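Local coordinates for protein L-lactate dehydrogenase (Trichomonas vaginalis, PDB 4UUL) that probably interconverts 2-oxo acids such as pyruvate or oxaloacetate and their L-2-hydroxy acids with NAD(H), as a dehydrogenase of the LDH/MDH superfamily, at residues B[158-163]-B[245-250]; B[7-12]-B[22-27]; B[113-118]-B[123-128]. The protein carries 1 engineered substitution. All coordinates share one frame; numbering follows the deposited sequence.

Contact 1 of 3, residues B[158-163]-B[245-250]; sequences DQNRAY and TKAAIQ
Asn160 brings its amide end over to that of Gln250, the planes 23° apart. Its ND2 donates to Gln250 OE1 at 3.1 Å. The bond is nearly straight, 176° at the hydrogen, and the acceptor lies close to the plane of the Asn160 amide. A water closes the other side of the pair: it donates to Asn160 OD1 at 2.8 Å and accepts from Gln250 NE2 at 2.9 Å. Both amides are held against rotation.

Gln250 OE1 takes a second bond from Lys246 NZ, one turn back on the same helix, at 2.9 Å. The ammonium sits above the carbonyl plane, on the face opposite to Asn160 ND2. A bend at chi2 (-84°) turns the lysine chain to this place. Lys246 NZ also donates to Cys59 O of the second subunit, and Arg161 forms a salt bridge with Asp58 of that subunit.

Ala247 CB lies 4.2 Å from Asn160 ND2, a plain van der Waals contact. The segment axes stay 10.4 Å apart, a distance spanned by long polar side chains. Asp158 OD1 is hydrogen-bonded to NE2 of His186, the predicted proton acceptor, in the Asp-His pair characteristic of lactate and malate dehydrogenase active sites.

Contact 2 of 3, residues B[7-12]-B[22-27]; sequences VLITGA and HWIASG
Ile24 has CG1 anti to its carbonyl carbon (chi1 -69°) and CD1 extended beyond it (chi2 169°), which sends the end of the chain down from the helix onto the strand. Val7 meets it with CG1, the methyl set anti to the backbone N (chi1 178°). Val7 CG1 and Ile24 CD1 lie 4.2 Å apart, and the two side chains pass at a slant. The same Ile24 CD1 also approaches Ile9 CD1, at 4.4 Å. One methyl group thus rests against two residues on the same face of the strand. All three side chains are buried, and both distances are those of ordinary van der Waals packing.

This is the first strand and helix of the Rossmann fold, part of the beta-alpha-beta unit made by strand 5-10, helix 15-25 and strand 35-40. The turn between them carries the glycine-rich NAD(+) loop, with Gly11 and Ala12 among its predicted binding residues. The positive phi of Gly11 favours glycine at this place in the loop. Phe84 of the neighbouring strand 82-85 also packs on both Val7 and Ile24.

Gly27, with positive phi, leaves the helical conformation in a Schellman motif; its N donates to Ile24 O at 3.0 Å. Ser26 OG folds back to donate to Trp23 O at 2.6 Å. Phe61 packs on Ala25 and Ser26, and Ala242 of the second subunit packs on His22.

Contact 3 of 3, residues B[113-118]-B[123-128]; sequences EYLSKW and VKVLVI
The last turns of helix 97-118 lie beside strand 124-127, with Leu115 CA 8.3 Å from Val123 CA, the nearest such pair between the segments. Leu115 fills this gap. Its CG is anti to the carbonyl carbon (chi1 -71°), and the branch beyond it is directed at the strand.

Leu115 and Val125 meet tip to tip. Val125 CG2 faces both methyl groups of the leucine, 3.8 Å from Leu115 CD2 and 3.9 Å from Leu115 CD1. Val125 CG1 meets only Leu115 CD1, at 4.0 Å. Val123, just before the strand, reaches the same leucine from one side, with its CG2 4.4 Å from Leu115 CD2.

The three side chains are buried, and the contact is wholly apolar. Phe77 and Leu146 also pack on Leu115, while Leu85 of the adjacent strand 82-85 packs on Val125. Val125 bonds through its backbone to Asn150 and Ser152, joining it to the neighbouring strand 151-153. Ile128 contacts NADH in another structure of this protein; no cofactor is bound here. Helix-on-sheet packing of this kind is characteristic of a beta-alpha-beta unit in the Rossmann fold, here strand 82-85, helix 97-118 and strand 124-127.

Contacts 2 and 3 are buried apolar joints of the NAD-binding domain. Each lays a helix on the same parallel sheet, but on different strands, and their centres are 15 Å apart. Contact 1 differs in both place and chemistry. It lies in the C-terminal alpha/beta domain, is only partly buried, and joins two helices through amides, a lysine and a water. Helix 242-257 links it to the other two. Thr245 and Lys246 pack on Trp23 of contact 2, in one of the two conformers of that tryptophan, and Ala248 packs on Leu126 and Ile128 of contact 3. Contacts 1 and 2 also touch the second subunit, whereas contact 3 stays within one chain.

Contact 1 of 3, residues B[158-163]-B[245-250]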
loop_
_atom_site.group_PDB
_atom_site.type_symbol
_atom_site.label_atom_id
_atom_site.label_comp_id
_atom_site.label_asym_id
_atom_site.label_seq_id
_atom_site.Cartn_x
_atom_site.Cartn_y
_atom_site.Cartn_z
ATOM N N ASP B 158 5.699 -2.770 16.888
ATOM C CA ASP B 158 5.983 -2.144 18.163
ATOM C C ASP B 158 7.333 -1.434 18.180
ATOM O O ASP B 158 7.472 -0.341 18.749
ATOM C CB ASP B 158 5.941 -3.192 19.256
ATOM C CG ASP B 158 4.717 -4.024 19.149
ATOM O OD1 ASP B 158 4.677 -5.024 18.336
ATOM O OD2 ASP B 158 3.800 -3.668 19.912
ATOM N N GLN B 159 8.320 -2.025 17.511
ATOM C CA GLN B 159 9.599 -1.355 17.392
ATOM C C GLN B 159 9.462 -0.025 16.650
ATOM O O GLN B 159 10.000 0.991 17.079
ATOM C CB GLN B 159 10.648 -2.248 16.704
ATOM C CG GLN B 159 11.951 -1.514 16.536
ATOM C CD GLN B 159 13.091 -2.371 16.036
ATOM O OE1 GLN B 159 13.362 -3.409 16.635
ATOM N NE2 GLN B 159 13.832 -1.910 15.056
ATOM N N ASN B 160 8.762 -0.029 15.527
ATOM C CA ASN B 160 8.563 1.176 14.735
ATOM C C ASN B 160 7.830 2.232 15.548
ATOM O O ASN B 160 8.206 3.419 15.500
ATOM C CB ASN B 160 7.875 0.871 13.399
ATOM C CG ASN B 160 8.799 0.179 12.436
ATOM O OD1 ASN B 160 10.021 0.317 12.505
ATOM N ND2 ASN B 160 8.222 -0.526 11.495
ATOM N N ARG B 161 6.794 1.829 16.277
ATOM C CA ARG B 161 6.093 2.753 17.145
ATOM C C ARG B 161 7.047 3.392 18.134
ATOM O O ARG B 161 6.973 4.599 18.423
ATOM C CB ARG B 161 4.965 2.091 17.913
ATOM C CG ARG B 161 3.773 1.790 17.080
ATOM C CD ARG B 161 2.781 0.940 17.788
ATOM N NE ARG B 161 1.544 0.786 17.047
ATOM C CZ ARG B 161 0.662 -0.167 17.246
ATOM N NH1 ARG B 161 0.930 -1.148 18.136
ATOM N NH2 ARG B 161 -0.416 -0.157 16.510
ATOM N N ALA B 162 7.898 2.562 18.736
ATOM C CA ALA B 162 8.815 3.049 19.756
ATOM C C ALA B 162 9.840 4.006 19.194
ATOM O O ALA B 162 10.146 5.039 19.808
ATOM C CB ALA B 162 9.508 1.872 20.427
ATOM N N TYR B 163 10.340 3.713 17.991
ATOM C CA TYR B 163 11.284 4.638 17.374
ATOM C C TYR B 163 10.673 6.007 17.105
ATOM O O TYR B 163 11.306 7.029 17.381
ATOM C CB TYR B 163 11.850 4.066 16.055
ATOM C CG TYR B 163 13.167 3.325 16.212
ATOM C CD1 TYR B 163 14.384 3.981 16.120
ATOM C CD2 TYR B 163 13.198 1.952 16.458
ATOM C CE1 TYR B 163 15.572 3.294 16.275
ATOM C CE2 TYR B 163 14.375 1.243 16.608
ATOM C CZ TYR B 163 15.574 1.937 16.502
ATOM O OH TYR B 163 16.770 1.278 16.650
ATOM N N THR B 245 1.154 -3.809 8.044
ATOM C CA THR B 245 1.580 -4.305 6.746
ATOM C C THR B 245 3.011 -3.860 6.457
ATOM O O THR B 245 3.849 -4.640 5.997
ATOM C CB THR B 245 0.639 -3.825 5.636
ATOM O OG1 THR B 245 -0.677 -4.369 5.818
ATOM C CG2 THR B 245 1.135 -4.264 4.286
ATOM N N LYS B 246 3.307 -2.583 6.725
ATOM C CA LYS B 246 4.635 -2.017 6.524
ATOM C C LYS B 246 5.651 -2.847 7.332
ATOM O O LYS B 246 6.705 -3.227 6.847
ATOM C CB LYS B 246 4.637 -0.549 6.895
ATOM C CG LYS B 246 5.952 0.194 6.628
ATOM C CD LYS B 246 6.999 0.086 7.697
ATOM C CE LYS B 246 8.264 0.839 7.275
ATOM N NZ LYS B 246 9.280 0.854 8.349
ATOM N N ALA B 247 5.354 -3.090 8.610
ATOM C CA ALA B 247 6.235 -3.859 9.467
ATOM C C ALA B 247 6.398 -5.304 8.972
ATOM O O ALA B 247 7.484 -5.859 9.049
ATOM C CB ALA B 247 5.684 -3.869 10.894
ATOM N N ALA B 248 5.306 -5.914 8.503
ATOM C CA ALA B 248 5.350 -7.274 8.008
ATOM C C ALA B 248 6.268 -7.439 6.809
ATOM O O ALA B 248 7.081 -8.370 6.737
ATOM C CB ALA B 248 3.974 -7.799 7.717
ATOM N N ILE B 249 6.096 -6.583 5.830
ATOM C CA ILE B 249 6.972 -6.587 4.663
ATOM C C ILE B 249 8.407 -6.353 5.069
ATOM O O ILE B 249 9.302 -7.066 4.618
ATOM C CB ILE B 249 6.510 -5.574 3.609
ATOM C CG1 ILE B 249 5.171 -6.066 3.025
ATOM C CG2 ILE B 249 7.562 -5.363 2.492
ATOM C CD1 ILE B 249 4.509 -5.062 2.163
ATOM N N GLN B 250 8.621 -5.376 5.940
ATOM C CA GLN B 250 9.956 -5.047 6.422
ATOM C C GLN B 250 10.640 -6.278 7.071
ATOM O O GLN B 250 11.786 -6.627 6.776
ATOM C CB GLN B 250 9.840 -3.920 7.440
ATOM C CG GLN B 250 11.160 -3.478 8.038
ATOM C CD GLN B 250 11.028 -2.203 8.815
ATOM O OE1 GLN B 250 9.917 -1.799 9.228
ATOM N NE2 GLN B 250 12.144 -1.545 9.040
HETATM O O HOH W 1 11.519 1.008 10.269
#

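Contact 2 of 3, residues B[7-12]-B[22-27]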
loop_
_atom_site.group_PDB
_atom_site.type_symbol
_atom_site.label_atom_id
_atom_site.label_comp_id
_atom_site.label_asym_id
_atom_site.label_seq_id
_atom_site.Cartn_x
_atom_site.Cartn_y
_atom_site.Cartn_z
ATOM N N VAL B 7 3.914 -16.913 -2.525
ATOM C CA VAL B 7 3.684 -16.217 -1.271
ATOM C C VAL B 7 2.256 -16.402 -0.836
ATOM O O VAL B 7 1.338 -16.037 -1.546
ATOM C CB VAL B 7 3.945 -14.690 -1.476
ATOM C CG1 VAL B 7 3.664 -13.944 -0.184
ATOM C CG2 VAL B 7 5.347 -14.436 -2.007
ATOM N N LEU B 8 2.081 -16.931 0.372
ATOM C CA LEU B 8 0.755 -17.101 0.961
ATOM C C LEU B 8 0.420 -15.911 1.869
ATOM O O LEU B 8 1.233 -15.475 2.678
ATOM C CB LEU B 8 0.709 -18.374 1.801
ATOM C CG LEU B 8 -0.510 -18.562 2.695
ATOM C CD1 LEU B 8 -1.825 -18.649 1.904
ATOM C CD2 LEU B 8 -0.348 -19.772 3.572
ATOM N N ILE B 9 -0.809 -15.415 1.750
ATOM C CA ILE B 9 -1.410 -14.486 2.698
ATOM C C ILE B 9 -2.725 -15.088 3.169
ATOM O O ILE B 9 -3.583 -15.380 2.355
ATOM C CB ILE B 9 -1.680 -13.091 2.070
ATOM C CG1 ILE B 9 -0.384 -12.505 1.489
ATOM C CG2 ILE B 9 -2.311 -12.174 3.094
ATOM C CD1 ILE B 9 -0.647 -11.284 0.595
ATOM N N THR B 10 -2.835 -15.365 4.476
ATOM C CA THR B 10 -4.085 -15.821 5.043
ATOM C C THR B 10 -4.937 -14.645 5.450
ATOM O O THR B 10 -4.446 -13.528 5.586
ATOM C CB THR B 10 -3.871 -16.775 6.253
ATOM O OG1 THR B 10 -3.329 -15.997 7.303
ATOM C CG2 THR B 10 -2.997 -17.924 5.851
ATOM N N GLY B 11 -6.243 -14.849 5.638
ATOM C CA GLY B 11 -7.116 -13.696 5.891
ATOM C C GLY B 11 -7.061 -12.671 4.773
ATOM O O GLY B 11 -7.173 -11.466 4.999
ATOM N N ALA B 12 -6.863 -13.151 3.545
ATOM C CA ALA B 12 -6.468 -12.266 2.458
ATOM C C ALA B 12 -7.486 -11.218 2.094
ATOM O O ALA B 12 -7.108 -10.237 1.488
ATOM C CB ALA B 12 -6.034 -13.062 1.244
ATOM N N HIS B 22 -1.126 -6.049 -2.662
ATOM C CA HIS B 22 -0.714 -5.077 -3.664
ATOM C C HIS B 22 0.751 -4.646 -3.509
ATOM O O HIS B 22 1.479 -4.501 -4.486
ATOM C CB HIS B 22 -1.630 -3.852 -3.625
ATOM C CG HIS B 22 -2.957 -4.035 -4.296
ATOM N ND1 HIS B 22 -4.046 -4.589 -3.675
ATOM C CD2 HIS B 22 -3.365 -3.726 -5.555
ATOM C CE1 HIS B 22 -5.054 -4.640 -4.535
ATOM N NE2 HIS B 22 -4.660 -4.131 -5.675
ATOM N N TRP B 23 1.179 -4.506 -2.272
ATOM C CA TRP B 23 2.524 -4.051 -1.994
ATOM C C TRP B 23 3.509 -5.093 -2.486
ATOM O O TRP B 23 4.476 -4.782 -3.172
ATOM C CB TRP B 23 2.663 -3.775 -0.507
ATOM C CG TRP B 23 3.697 -2.712 -0.125
ATOM C CD1 TRP B 23 4.730 -2.266 -0.887
ATOM C CD2 TRP B 23 3.732 -1.927 1.082
ATOM N NE1 TRP B 23 5.464 -1.316 -0.201
ATOM C CE2 TRP B 23 4.854 -1.071 0.999
ATOM C CE3 TRP B 23 2.933 -1.869 2.211
ATOM C CZ2 TRP B 23 5.178 -0.167 2.000
ATOM C CZ3 TRP B 23 3.263 -0.974 3.207
ATOM C CH2 TRP B 23 4.375 -0.146 3.099
ATOM N N ILE B 24 3.243 -6.348 -2.182
ATOM C CA ILE B 24 4.102 -7.438 -2.650
ATOM C C ILE B 24 4.082 -7.531 -4.189
ATOM O O ILE B 24 5.126 -7.685 -4.843
ATOM C CB ILE B 24 3.691 -8.771 -2.016
ATOM C CG1 ILE B 24 4.022 -8.721 -0.509
ATOM C CG2 ILE B 24 4.456 -9.941 -2.657
ATOM C CD1 ILE B 24 3.449 -9.818 0.283
ATOM N N ALA B 25 2.889 -7.429 -4.776
ATOM C CA ALA B 25 2.761 -7.531 -6.226
ATOM C C ALA B 25 3.480 -6.400 -6.957
ATOM O O ALA B 25 3.840 -6.568 -8.123
ATOM C CB ALA B 25 1.335 -7.581 -6.646
ATOM N N SER B 26 3.645 -5.259 -6.289
ATOM C CA SER B 26 4.345 -4.126 -6.856
ATOM C C SER B 26 5.836 -4.332 -6.946
ATOM O O SER B 26 6.512 -3.490 -7.559
ATOM C CB SER B 26 4.062 -2.871 -6.034
ATOM O OG SER B 26 4.864 -2.815 -4.869
ATOM N N GLY B 27 6.369 -5.415 -6.343
ATOM C CA GLY B 27 7.775 -5.737 -6.450
ATOM C C GLY B 27 8.607 -5.444 -5.212
ATOM O O GLY B 27 9.826 -5.679 -5.203
#

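Contact 3 of 3, residues B[113-118]-B[123-128]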
loop_
_atom_site.group_PDB
_atom_site.type_symbol
_atom_site.label_atom_id
_atom_site.label_comp_id
_atom_site.label_asym_id
_atom_site.label_seq_id
_atom_site.Cartn_x
_atom_site.Cartn_y
_atom_site.Cartn_z
ATOM N N GLU B 113 0.053 -28.025 10.506
ATOM C CA GLU B 113 -0.096 -29.287 9.776
ATOM C C GLU B 113 -0.166 -29.047 8.264
ATOM O O GLU B 113 0.492 -29.747 7.493
ATOM C CB GLU B 113 -1.325 -29.995 10.281
ATOM C CG GLU B 113 -1.134 -30.596 11.694
ATOM C CD GLU B 113 -2.437 -30.958 12.351
ATOM O OE1 GLU B 113 -3.493 -30.749 11.734
ATOM O OE2 GLU B 113 -2.416 -31.466 13.489
ATOM N N TYR B 114 -0.879 -28.004 7.825
ATOM C CA TYR B 114 -0.964 -27.694 6.393
ATOM C C TYR B 114 0.427 -27.284 5.870
ATOM O O TYR B 114 0.825 -27.654 4.772
ATOM C CB TYR B 114 -1.924 -26.560 6.153
ATOM C CG TYR B 114 -3.345 -26.777 6.568
ATOM C CD1 TYR B 114 -3.938 -28.031 6.494
ATOM C CD2 TYR B 114 -4.112 -25.706 7.023
ATOM C CE1 TYR B 114 -5.275 -28.228 6.849
ATOM C CE2 TYR B 114 -5.421 -25.890 7.402
ATOM C CZ TYR B 114 -6.003 -27.143 7.306
ATOM O OH TYR B 114 -7.305 -27.352 7.664
ATOM N N LEU B 115 1.161 -26.465 6.622
ATOM C CA LEU B 115 2.496 -26.071 6.221
ATOM C C LEU B 115 3.415 -27.273 6.024
ATOM O O LEU B 115 4.128 -27.391 5.042
ATOM C CB LEU B 115 3.111 -25.120 7.239
ATOM C CG LEU B 115 2.504 -23.721 7.277
ATOM C CD1 LEU B 115 2.784 -23.019 8.616
ATOM C CD2 LEU B 115 3.136 -22.883 6.139
ATOM N N SER B 116 3.437 -28.138 7.016
ATOM C CA SER B 116 4.278 -29.304 6.960
ATOM C C SER B 116 3.930 -30.171 5.755
ATOM O O SER B 116 4.809 -30.670 5.049
ATOM C CB SER B 116 4.163 -30.105 8.237
ATOM O OG SER B 116 4.979 -31.259 8.160
ATOM N N LYS B 117 2.639 -30.363 5.520
ATOM C CA LYS B 117 2.182 -31.253 4.456
ATOM C C LYS B 117 2.523 -30.704 3.073
ATOM O O LYS B 117 2.923 -31.455 2.204
ATOM C CB LYS B 117 0.672 -31.450 4.577
ATOM C CG LYS B 117 0.030 -32.503 3.705
ATOM C CD LYS B 117 -1.339 -32.852 4.264
ATOM C CE LYS B 117 -2.050 -33.889 3.396
ATOM N NZ LYS B 117 -1.288 -35.170 3.288
ATOM N N TRP B 118 2.337 -29.403 2.865
ATOM C CA TRP B 118 2.314 -28.852 1.523
ATOM C C TRP B 118 3.346 -27.788 1.171
ATOM O O TRP B 118 3.659 -27.589 -0.013
ATOM C CB TRP B 118 0.907 -28.340 1.261
ATOM C CG TRP B 118 -0.097 -29.396 1.190
ATOM C CD1 TRP B 118 -0.058 -30.548 0.418
ATOM C CD2 TRP B 118 -1.346 -29.415 1.868
ATOM N NE1 TRP B 118 -1.190 -31.256 0.613
ATOM C CE2 TRP B 118 -2.002 -30.596 1.492
ATOM C CE3 TRP B 118 -1.974 -28.553 2.760
ATOM C CZ2 TRP B 118 -3.262 -30.934 1.972
ATOM C CZ3 TRP B 118 -3.233 -28.881 3.229
ATOM C CH2 TRP B 118 -3.858 -30.065 2.840
ATOM N N VAL B 123 10.199 -22.991 3.501
ATOM C CA VAL B 123 9.222 -21.919 3.720
ATOM C C VAL B 123 9.583 -21.029 4.915
ATOM O O VAL B 123 9.959 -21.526 5.977
ATOM C CB VAL B 123 7.763 -22.498 3.888
ATOM C CG1 VAL B 123 7.655 -23.371 5.145
ATOM C CG2 VAL B 123 6.667 -21.430 3.855
ATOM N N LYS B 124 9.391 -19.728 4.769
ATOM C CA LYS B 124 9.532 -18.790 5.859
ATOM C C LYS B 124 8.131 -18.296 6.271
ATOM O O LYS B 124 7.442 -17.603 5.509
ATOM C CB LYS B 124 10.463 -17.617 5.461
ATOM C CG LYS B 124 11.895 -18.105 5.262
ATOM C CD LYS B 124 12.931 -17.075 4.966
ATOM C CE LYS B 124 14.309 -17.686 5.228
ATOM N NZ LYS B 124 15.348 -16.740 5.096
ATOM N N VAL B 125 7.752 -18.634 7.486
ATOM C CA VAL B 125 6.430 -18.420 8.011
ATOM C C VAL B 125 6.502 -17.293 9.044
ATOM O O VAL B 125 7.119 -17.427 10.089
ATOM C CB VAL B 125 5.886 -19.688 8.703
ATOM C CG1 VAL B 125 4.479 -19.477 9.217
ATOM C CG2 VAL B 125 5.982 -20.868 7.769
ATOM N N LEU B 126 5.855 -16.175 8.715
ATOM C CA LEU B 126 5.739 -15.019 9.578
ATOM C C LEU B 126 4.342 -14.971 10.184
ATOM O O LEU B 126 3.347 -14.782 9.480
ATOM C CB LEU B 126 6.003 -13.755 8.792
ATOM C CG LEU B 126 5.841 -12.449 9.569
ATOM C CD1 LEU B 126 6.682 -12.419 10.853
ATOM C CD2 LEU B 126 6.186 -11.261 8.692
ATOM N N VAL B 127 4.271 -15.140 11.493
ATOM C CA VAL B 127 3.002 -15.155 12.214
ATOM C C VAL B 127 2.681 -13.764 12.714
ATOM O O VAL B 127 3.459 -13.126 13.435
ATOM C CB VAL B 127 3.060 -16.155 13.380
ATOM C CG1 VAL B 127 1.723 -16.211 14.071
ATOM C CG2 VAL B 127 3.491 -17.503 12.865
ATOM N N ILE B 128 1.513 -13.267 12.291
ATOM C CA ILE B 128 1.052 -11.932 12.577
ATOM C C ILE B 128 -0.194 -11.938 13.429
ATOM O O ILE B 128 -0.292 -11.158 14.392
ATOM C CB ILE B 128 0.816 -11.171 11.278
ATOM C CG1 ILE B 128 2.152 -11.072 10.501
ATOM C CG2 ILE B 128 0.221 -9.788 11.518
ATOM C CD1 ILE B 128 2.037 -10.754 9.062
#